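Long-range contacts in glycerol-3-phosphate dehydrogenase [NAD(+)] (Dunaliella salina, PDB 6IUY), which probably interconverts dihydroxyacetone phosphate and sn-glycerol 3-phosphate with NAD(H), in a dehydrogenase-phosphatase architecture that allows direct conversion of dihydroxyacetone phosphate to glycerol: residues K380-L391 and E458-I466; Q490-F501 and W580-T588. All coordinates share one frame; numbering follows the deposited sequence.

Both contacts belong to the dehydrogenase half of the chain and lie on the same side of its centre, with their own centres about 13 Å apart. Interaction 1 comes first: it sets the segment 380-391, which follows strand 374-377 of the mixed sheet and folds into a two-stranded hairpin, against helix 454-477. Interaction 2 opens only after this one has closed, and joins helix 481-502 to the start of helix 585-594. Helices 454-477 and 481-502 are consecutive and pack together, with M459 and L463 on F498, and C460 O against M495 CE. The helix that brings K464 and N465 to the substrate thus packs on helix 481-502, which in turn carries interaction 2.

Interaction 1 of 2, residues K380-L391 and E458-I466; sequences KGMRVRAEGPQL and EMCGTLKNI. With 13P (1,3-dihydroxyacetonephosphate), chain D; NAD (nicotinamide-adenine-dinucleotide), chain C.
The pocket for cofactor and substrate is lined here by K380, whose side chain runs past G461 of helix 454-477, the helix that also carries K464 and N465 to 13P. The backbone N of K380 donates to NAD O3D over 3.0 Å. Its side chain leaves with CG anti to the carbonyl carbon (chi1 -67°) and then stays extended; this lays CD 3.3 Å from G461 O and carries NZ to within 3.1 Å of 13P O3, a hydrogen bond, while D519 forms a salt bridge with the same nitrogen. One residue on, G381 N donates almost straight (168°) to T462 OG1 at 2.9 Å. At the open end of the hairpin, the L391 and E458 side chains lie alongside each other, running opposite ways, with L391 CB 3.4 Å from E458 CD, and the E458 carboxylate is bonded to S393. A methionine in place of K380 would probably cost 13P O3 this donor and D519 its salt bridge to the lysine. One lysine grips the cofactor ribose by its backbone and the substrate hydroxyl by its side chain, which probably helps set the two ligands relative to each other, and the G381-T462 bond ties the next residue's backbone to the helix.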
# COMPACT_ATOMS: atom_id res chain seq x y z
N LYS A 380 8.85 18.85 0.33
CA LYS A 380 9.24 17.62 1.01
C LYS A 380 10.49 17.87 1.84
O LYS A 380 11.48 18.45 1.36
CB LYS A 380 9.45 16.49 -0.02
CG LYS A 380 8.15 16.08 -0.70
CD LYS A 380 8.35 15.20 -1.92
CE LYS A 380 7.02 15.00 -2.62
NZ LYS A 380 7.09 14.21 -3.90
N GLY A 381 10.43 17.47 3.10
CA GLY A 381 11.45 17.83 4.06
C GLY A 381 10.74 18.22 5.34
O GLY A 381 9.50 18.38 5.38
N MET A 382 11.51 18.36 6.41
CA MET A 382 10.93 18.70 7.69
C MET A 382 11.87 19.57 8.50
O MET A 382 13.06 19.67 8.19
CB MET A 382 10.60 17.43 8.49
CG MET A 382 11.82 16.63 8.93
SD MET A 382 11.38 15.44 10.22
CE MET A 382 12.90 14.54 10.38
N ARG A 383 11.33 20.21 9.53
CA ARG A 383 12.19 20.85 10.51
C ARG A 383 12.12 20.05 11.79
O ARG A 383 11.05 19.55 12.17
CB ARG A 383 11.77 22.32 10.77
CG ARG A 383 12.77 23.07 11.68
CD ARG A 383 12.39 24.53 11.91
NE ARG A 383 11.37 24.67 12.95
CZ ARG A 383 11.58 25.23 14.13
NH1 ARG A 383 10.58 25.31 15.01
NH2 ARG A 383 12.77 25.73 14.44
N VAL A 384 13.24 19.92 12.47
CA VAL A 384 13.23 19.29 13.78
C VAL A 384 12.89 20.31 14.86
O VAL A 384 13.58 21.31 15.01
CB VAL A 384 14.56 18.63 14.11
CG1 VAL A 384 14.45 17.85 15.42
CG2 VAL A 384 14.98 17.71 12.98
N ARG A 385 11.83 20.05 15.61
CA ARG A 385 11.37 20.96 16.64
C ARG A 385 10.97 20.18 17.88
O ARG A 385 10.31 19.14 17.76
CB ARG A 385 10.19 21.79 16.13
CG ARG A 385 9.44 22.52 17.21
CD ARG A 385 8.09 22.95 16.70
NE ARG A 385 7.15 23.12 17.80
CZ ARG A 385 6.90 24.28 18.39
NH1 ARG A 385 7.51 25.38 17.97
NH2 ARG A 385 6.03 24.34 19.40
N ALA A 386 11.37 20.66 19.05
CA ALA A 386 11.04 19.98 20.31
C ALA A 386 11.29 18.48 20.21
O ALA A 386 10.40 17.69 20.53
CB ALA A 386 9.59 20.23 20.69
N GLU A 387 12.47 18.11 19.73
CA GLU A 387 12.81 16.70 19.50
C GLU A 387 11.78 15.94 18.66
O GLU A 387 11.68 14.71 18.75
CB GLU A 387 13.02 16.00 20.84
CG GLU A 387 14.33 16.37 21.52
CD GLU A 387 14.48 15.73 22.90
OE1 GLU A 387 13.45 15.29 23.48
OE2 GLU A 387 15.62 15.68 23.42
N GLY A 388 11.02 16.65 17.84
CA GLY A 388 10.01 16.03 17.00
C GLY A 388 10.00 16.52 15.56
O GLY A 388 10.64 17.52 15.22
N PRO A 389 9.29 15.81 14.69
CA PRO A 389 9.16 16.26 13.30
C PRO A 389 8.14 17.38 13.12
O PRO A 389 7.01 17.26 13.59
CB PRO A 389 8.67 15.01 12.57
CG PRO A 389 7.91 14.27 13.62
CD PRO A 389 8.66 14.50 14.91
N GLN A 390 8.53 18.45 12.43
CA GLN A 390 7.56 19.45 11.98
C GLN A 390 7.58 19.46 10.46
O GLN A 390 8.56 19.88 9.85
CB GLN A 390 7.90 20.84 12.55
CG GLN A 390 7.07 21.97 11.96
CD GLN A 390 7.43 23.34 12.54
OE1 GLN A 390 8.52 23.86 12.31
NE2 GLN A 390 6.50 23.93 13.28
N LEU A 391 6.51 18.97 9.83
CA LEU A 391 6.45 18.96 8.37
C LEU A 391 6.04 20.34 7.87
O LEU A 391 5.58 21.18 8.65
CB LEU A 391 5.49 17.89 7.85
CG LEU A 391 5.81 16.50 8.41
CD1 LEU A 391 4.86 15.43 7.88
CD2 LEU A 391 7.26 16.17 8.10
N GLU A 458 1.94 13.45 3.75
CA GLU A 458 3.02 14.40 3.86
C GLU A 458 4.27 13.71 4.38
O GLU A 458 5.35 13.97 3.90
CB GLU A 458 2.64 15.58 4.77
CG GLU A 458 3.63 16.73 4.64
CD GLU A 458 3.18 17.98 5.37
OE1 GLU A 458 2.39 17.85 6.33
OE2 GLU A 458 3.64 19.09 4.99
N MET A 459 4.11 12.84 5.37
CA MET A 459 5.27 12.13 5.93
C MET A 459 5.85 11.13 4.91
O MET A 459 7.07 10.92 4.85
CB MET A 459 4.90 11.43 7.23
CG MET A 459 6.07 10.79 7.93
SD MET A 459 7.25 11.94 8.66
CE MET A 459 6.36 12.33 10.17
N CYS A 460 4.99 10.53 4.08
CA CYS A 460 5.48 9.68 2.99
C CYS A 460 6.28 10.47 1.98
O CYS A 460 7.36 10.05 1.59
CB CYS A 460 4.32 8.99 2.26
SG CYS A 460 3.64 7.59 3.14
N GLY A 461 5.74 11.59 1.52
CA GLY A 461 6.48 12.45 0.62
C GLY A 461 7.86 12.82 1.14
O GLY A 461 8.81 12.83 0.39
N THR A 462 7.97 13.12 2.43
CA THR A 462 9.24 13.52 3.03
C THR A 462 10.21 12.37 3.30
O THR A 462 11.37 12.48 2.97
CB THR A 462 8.99 14.27 4.38
OG1 THR A 462 8.48 15.58 4.11
CG2 THR A 462 10.27 14.40 5.17
N LEU A 463 9.74 11.27 3.90
CA LEU A 463 10.63 10.17 4.28
C LEU A 463 11.17 9.39 3.07
O LEU A 463 12.26 8.82 3.11
CB LEU A 463 9.92 9.19 5.22
CG LEU A 463 9.71 9.68 6.65
CD1 LEU A 463 9.09 8.60 7.53
CD2 LEU A 463 11.02 10.18 7.24
N LYS A 464 10.40 9.38 1.99
CA LYS A 464 10.78 8.57 0.84
C LYS A 464 12.09 9.03 0.19
O LYS A 464 12.73 8.25 -0.53
CB LYS A 464 9.63 8.56 -0.17
CG LYS A 464 9.96 9.05 -1.54
CD LYS A 464 10.11 10.53 -1.61
CE LYS A 464 10.11 10.93 -3.06
NZ LYS A 464 10.75 12.23 -3.35
N ASN A 465 12.48 10.28 0.43
CA ASN A 465 13.74 10.80 -0.11
C ASN A 465 14.92 10.22 0.64
O ASN A 465 16.01 10.16 0.11
CB ASN A 465 13.81 12.34 -0.05
CG ASN A 465 13.07 13.00 -1.19
OD1 ASN A 465 13.00 12.46 -2.29
ND2 ASN A 465 12.48 14.16 -0.92
N ILE A 466 14.71 9.83 1.89
CA ILE A 466 15.76 9.08 2.58
C ILE A 466 15.98 7.73 1.87
O ILE A 466 17.10 7.38 1.54
CB ILE A 466 15.42 8.78 4.06
CG1 ILE A 466 15.23 10.07 4.87
CG2 ILE A 466 16.51 7.88 4.69
CD1 ILE A 466 14.84 9.79 6.33
P 13P D . 14.17 13.87 -6.08
O1P 13P D . 12.91 13.08 -5.79
O2P 13P D . 14.18 14.14 -7.55
O3P 13P D . 15.34 13.02 -5.67
O1 13P D . 14.32 15.27 -5.32
C1 13P D . 13.45 15.66 -4.28
C2 13P D . 12.07 15.45 -4.80
O2 13P D . 11.85 15.57 -5.99
C3 13P D . 10.95 15.07 -3.88
O3 13P D . 10.13 14.12 -4.53
PA NAD C . 14.75 23.11 -6.91
O1A NAD C . 14.66 23.22 -8.38
O2A NAD C . 15.30 21.78 -6.42
O5B NAD C . 15.73 24.26 -6.31
C5B NAD C . 15.95 25.48 -7.03
C4B NAD C . 15.36 26.68 -6.24
O4B NAD C . 16.05 26.86 -5.15
C3B NAD C . 15.56 27.97 -7.04
O3B NAD C . 14.42 28.40 -7.62
C2B NAD C . 16.05 28.99 -6.00
O2B NAD C . 15.27 30.26 -6.18
C1B NAD C . 15.81 28.42 -4.87
N9A NAD C . 16.71 28.91 -3.91
C8A NAD C . 18.06 28.85 -3.90
N7A NAD C . 18.49 29.45 -2.77
C5A NAD C . 17.41 29.90 -2.08
C6A NAD C . 17.27 30.60 -0.90
N6A NAD C . 18.32 31.04 -0.05
N1A NAD C . 16.05 30.90 -0.43
C2A NAD C . 14.95 30.54 -1.15
N3A NAD C . 15.08 29.88 -2.32
C4A NAD C . 16.31 29.56 -2.78
O3 NAD C . 13.28 23.34 -6.31
PN NAD C . 11.96 22.50 -6.63
O1N NAD C . 12.20 21.51 -7.76
O2N NAD C . 10.81 23.41 -7.01
O5D NAD C . 11.63 21.65 -5.34
C5D NAD C . 11.17 22.27 -4.15
C4D NAD C . 10.37 21.22 -3.38
O4D NAD C . 9.64 20.49 -4.20
C3D NAD C . 11.33 20.26 -2.71
O3D NAD C . 10.96 20.09 -1.43
C2D NAD C . 11.20 18.93 -3.50
O2D NAD C . 11.57 17.82 -2.58
C1D NAD C . 9.96 18.93 -3.88
N1N NAD C . 9.67 18.16 -5.08
C2N NAD C . 10.48 18.20 -6.19
C3N NAD C . 10.16 17.45 -7.32
C7N NAD C . 11.11 17.49 -8.54
O7N NAD C . 11.03 16.66 -9.42
N7N NAD C . 12.08 18.56 -8.61
C4N NAD C . 9.03 16.66 -7.35
C5N NAD C . 8.20 16.64 -6.25
C6N NAD C . 8.52 17.40 -5.13

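Interaction 2 of 2, residues Q490-F501 and W580-T588; sequences QGLSEMRKFCKF and WELEFPLFT
E494 sends its carboxylate from helix 481-502 into the first turn of helix 585-594, where both oxygens accept backbone N-H groups. OE1 receives L586 N at 2.6 Å on its syn lone pair, and OE2 takes F587 N at 3.1 Å. The group is set there by CG anti to the carbonyl carbon (chi1 -69°), with the chain extended beyond. The carboxylate also lies over F587: OE2 stands 3.2 Å above the ring plane, offset toward the rim, and CB makes a CH-pi contact over the same ring. Q490, one turn earlier, fixes the carboxylate's rotation, since its NE2 donates to the anti lone pair of E494 OE1 at 2.9 Å; OE1 is gripped twice.

One turn further along, the extended K497 reaches across E583, and its NZ binds E583 O at 2.6 Å, in the carbonyl plane, while forming a salt bridge with E583 OE1 at 2.9 Å. Beside these polar contacts, toward the C-terminal end of 490-501, lies an aromatic cluster linked by T-shaped stacks. F498 turns its edge to the face of F584, F584 its edge to the face of F501, and F501 its edge to the face of W580, with the six-membered ring's centroid 4.7 Å away and planes at 74°. L575 of helix 564-577 packs on W580 and F584, and T588 OG1 braces the turn by donating to E581 O.

Pointing away from 580-588, R496 forms salt bridges with D508 and with D509 of the second subunit, so the same helix also serves the dimer contact. The arrangement is a helix packed against the loop and first turn of helix 585-594 in the all-helical C-terminal part of the NAD-dependent glycerol-3-phosphate dehydrogenase fold, with a buried glutamate meeting that helix's amino end.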
# COMPACT_ATOMS: atom_id res chain seq x y z
N GLN A 490 12.23 -2.62 2.90
CA GLN A 490 12.54 -2.18 4.25
C GLN A 490 12.25 -0.68 4.43
O GLN A 490 11.74 -0.23 5.46
CB GLN A 490 14.00 -2.49 4.56
CG GLN A 490 14.44 -2.08 5.95
CD GLN A 490 13.81 -2.91 7.06
OE1 GLN A 490 13.31 -4.02 6.82
NE2 GLN A 490 13.81 -2.38 8.27
N GLY A 491 12.57 0.10 3.40
CA GLY A 491 12.32 1.52 3.45
C GLY A 491 10.85 1.83 3.60
O GLY A 491 10.46 2.65 4.43
N LEU A 492 10.02 1.18 2.80
CA LEU A 492 8.59 1.42 2.88
C LEU A 492 8.07 1.00 4.26
O LEU A 492 7.23 1.68 4.86
CB LEU A 492 7.87 0.66 1.77
CG LEU A 492 6.36 0.88 1.69
CD1 LEU A 492 6.06 2.36 1.60
CD2 LEU A 492 5.80 0.11 0.49
N SER A 493 8.61 -0.09 4.77
CA SER A 493 8.17 -0.62 6.06
C SER A 493 8.57 0.31 7.21
O SER A 493 7.83 0.46 8.20
CB SER A 493 8.71 -2.05 6.27
OG SER A 493 9.22 -2.25 7.58
N GLU A 494 9.71 0.98 7.07
CA GLU A 494 10.12 1.93 8.11
C GLU A 494 9.41 3.29 7.98
O GLU A 494 9.19 3.95 8.97
CB GLU A 494 11.63 2.14 8.08
CG GLU A 494 12.41 0.95 8.53
CD GLU A 494 13.86 1.28 8.67
OE1 GLU A 494 14.71 0.35 8.59
OE2 GLU A 494 14.16 2.48 8.86
N MET A 495 9.06 3.69 6.76
CA MET A 495 8.21 4.86 6.58
C MET A 495 6.92 4.65 7.36
O MET A 495 6.53 5.47 8.19
CB MET A 495 7.92 5.09 5.09
CG MET A 495 9.11 5.65 4.31
SD MET A 495 8.91 5.53 2.51
CE MET A 495 7.42 6.49 2.18
N ARG A 496 6.28 3.51 7.07
CA ARG A 496 5.10 3.00 7.75
C ARG A 496 5.20 3.03 9.26
O ARG A 496 4.31 3.51 9.95
CB ARG A 496 4.83 1.57 7.28
CG ARG A 496 3.39 1.13 7.46
CD ARG A 496 3.12 -0.15 6.72
NE ARG A 496 1.87 -0.78 7.13
CZ ARG A 496 1.78 -1.92 7.80
NH1 ARG A 496 2.88 -2.58 8.14
NH2 ARG A 496 0.59 -2.42 8.13
N LYS A 497 6.31 2.52 9.78
CA LYS A 497 6.54 2.44 11.22
C LYS A 497 6.71 3.83 11.85
O LYS A 497 6.14 4.13 12.90
CB LYS A 497 7.78 1.59 11.48
CG LYS A 497 7.99 1.17 12.91
CD LYS A 497 9.37 0.54 13.08
CE LYS A 497 9.43 -0.24 14.39
NZ LYS A 497 10.82 -0.62 14.79
N PHE A 498 7.51 4.68 11.21
CA PHE A 498 7.71 6.04 11.68
C PHE A 498 6.38 6.81 11.69
O PHE A 498 6.09 7.58 12.61
CB PHE A 498 8.74 6.74 10.80
CG PHE A 498 9.26 8.02 11.37
CD1 PHE A 498 10.31 8.01 12.25
CD2 PHE A 498 8.71 9.24 10.99
CE1 PHE A 498 10.80 9.17 12.77
CE2 PHE A 498 9.20 10.41 11.50
CZ PHE A 498 10.24 10.38 12.39
N CYS A 499 5.57 6.61 10.67
CA CYS A 499 4.25 7.24 10.63
C CYS A 499 3.41 6.84 11.82
O CYS A 499 2.65 7.65 12.37
CB CYS A 499 3.51 6.88 9.35
SG CYS A 499 3.90 7.95 7.98
N LYS A 500 3.53 5.59 12.22
CA LYS A 500 2.77 5.10 13.35
C LYS A 500 3.39 5.59 14.67
O LYS A 500 2.66 5.90 15.61
CB LYS A 500 2.66 3.57 13.29
CG LYS A 500 1.90 3.10 12.03
CD LYS A 500 1.65 1.60 12.02
CE LYS A 500 1.01 1.13 10.72
NZ LYS A 500 1.23 -0.33 10.55
N PHE A 501 4.71 5.71 14.73
CA PHE A 501 5.34 6.23 15.95
C PHE A 501 4.99 7.68 16.23
O PHE A 501 5.09 8.13 17.37
CB PHE A 501 6.87 6.14 15.87
CG PHE A 501 7.41 4.82 16.31
CD1 PHE A 501 6.66 3.66 16.18
CD2 PHE A 501 8.67 4.74 16.87
CE1 PHE A 501 7.17 2.45 16.59
CE2 PHE A 501 9.19 3.52 17.27
CZ PHE A 501 8.43 2.38 17.13
N TRP A 580 15.52 5.89 19.18
CA TRP A 580 14.93 4.96 18.23
C TRP A 580 15.92 4.50 17.16
O TRP A 580 15.50 3.95 16.14
CB TRP A 580 13.72 5.57 17.53
CG TRP A 580 12.54 5.89 18.40
CD1 TRP A 580 12.29 5.44 19.66
CD2 TRP A 580 11.45 6.75 18.05
NE1 TRP A 580 11.10 5.97 20.12
CE2 TRP A 580 10.56 6.77 19.16
CE3 TRP A 580 11.12 7.50 16.91
CZ2 TRP A 580 9.38 7.52 19.16
CZ3 TRP A 580 9.94 8.25 16.91
CH2 TRP A 580 9.09 8.25 18.03
N GLU A 581 17.21 4.70 17.36
CA GLU A 581 18.18 4.31 16.33
C GLU A 581 18.01 2.86 15.85
O GLU A 581 18.14 2.60 14.66
CB GLU A 581 19.61 4.50 16.82
CG GLU A 581 20.10 5.93 16.73
CD GLU A 581 20.67 6.41 18.05
OE1 GLU A 581 20.20 5.91 19.10
OE2 GLU A 581 21.58 7.27 18.03
N LEU A 582 17.70 1.94 16.76
CA LEU A 582 17.56 0.54 16.35
C LEU A 582 16.13 0.19 15.91
O LEU A 582 15.91 -0.85 15.29
CB LEU A 582 18.00 -0.41 17.46
CG LEU A 582 19.37 -0.10 18.04
CD1 LEU A 582 19.94 -1.32 18.78
CD2 LEU A 582 20.31 0.37 16.95
N GLU A 583 15.17 1.04 16.22
CA GLU A 583 13.82 0.80 15.73
C GLU A 583 13.75 0.97 14.22
O GLU A 583 12.85 0.46 13.57
CB GLU A 583 12.82 1.74 16.39
CG GLU A 583 12.69 1.54 17.90
CD GLU A 583 12.22 0.15 18.25
OE1 GLU A 583 11.20 -0.30 17.69
OE2 GLU A 583 12.89 -0.50 19.09
N PHE A 584 14.71 1.70 13.66
CA PHE A 584 14.67 2.00 12.24
C PHE A 584 16.04 1.74 11.68
O PHE A 584 16.81 2.67 11.41
CB PHE A 584 14.22 3.45 11.99
CG PHE A 584 12.82 3.76 12.51
CD1 PHE A 584 12.63 4.26 13.80
CD2 PHE A 584 11.70 3.56 11.71
CE1 PHE A 584 11.35 4.54 14.28
CE2 PHE A 584 10.42 3.85 12.19
CZ PHE A 584 10.25 4.34 13.47
N PRO A 585 16.39 0.46 11.52
CA PRO A 585 17.76 0.11 11.14
C PRO A 585 18.16 0.67 9.77
O PRO A 585 19.28 1.11 9.65
CB PRO A 585 17.74 -1.43 11.14
CG PRO A 585 16.30 -1.80 10.98
CD PRO A 585 15.53 -0.73 11.70
N LEU A 586 17.28 0.67 8.77
CA LEU A 586 17.74 1.12 7.46
C LEU A 586 17.97 2.63 7.47
O LEU A 586 18.98 3.10 6.94
CB LEU A 586 16.76 0.74 6.35
CG LEU A 586 17.13 1.23 4.93
CD1 LEU A 586 18.42 0.59 4.41
CD2 LEU A 586 16.00 0.98 3.97
N PHE A 587 17.04 3.39 8.06
CA PHE A 587 17.21 4.84 8.19
C PHE A 587 18.56 5.13 8.86
O PHE A 587 19.30 6.02 8.47
CB PHE A 587 16.09 5.47 9.02
CG PHE A 587 14.77 5.57 8.30
CD1 PHE A 587 14.65 5.18 6.98
CD2 PHE A 587 13.66 6.08 8.94
CE1 PHE A 587 13.43 5.29 6.32
CE2 PHE A 587 12.45 6.19 8.29
CZ PHE A 587 12.33 5.80 6.98
N THR A 588 18.87 4.34 9.88
CA THR A 588 20.07 4.59 10.65
C THR A 588 21.34 4.24 9.90
O THR A 588 22.32 4.99 9.96
CB THR A 588 20.04 3.82 11.98
OG1 THR A 588 19.06 4.40 12.83
CG2 THR A 588 21.41 3.89 12.67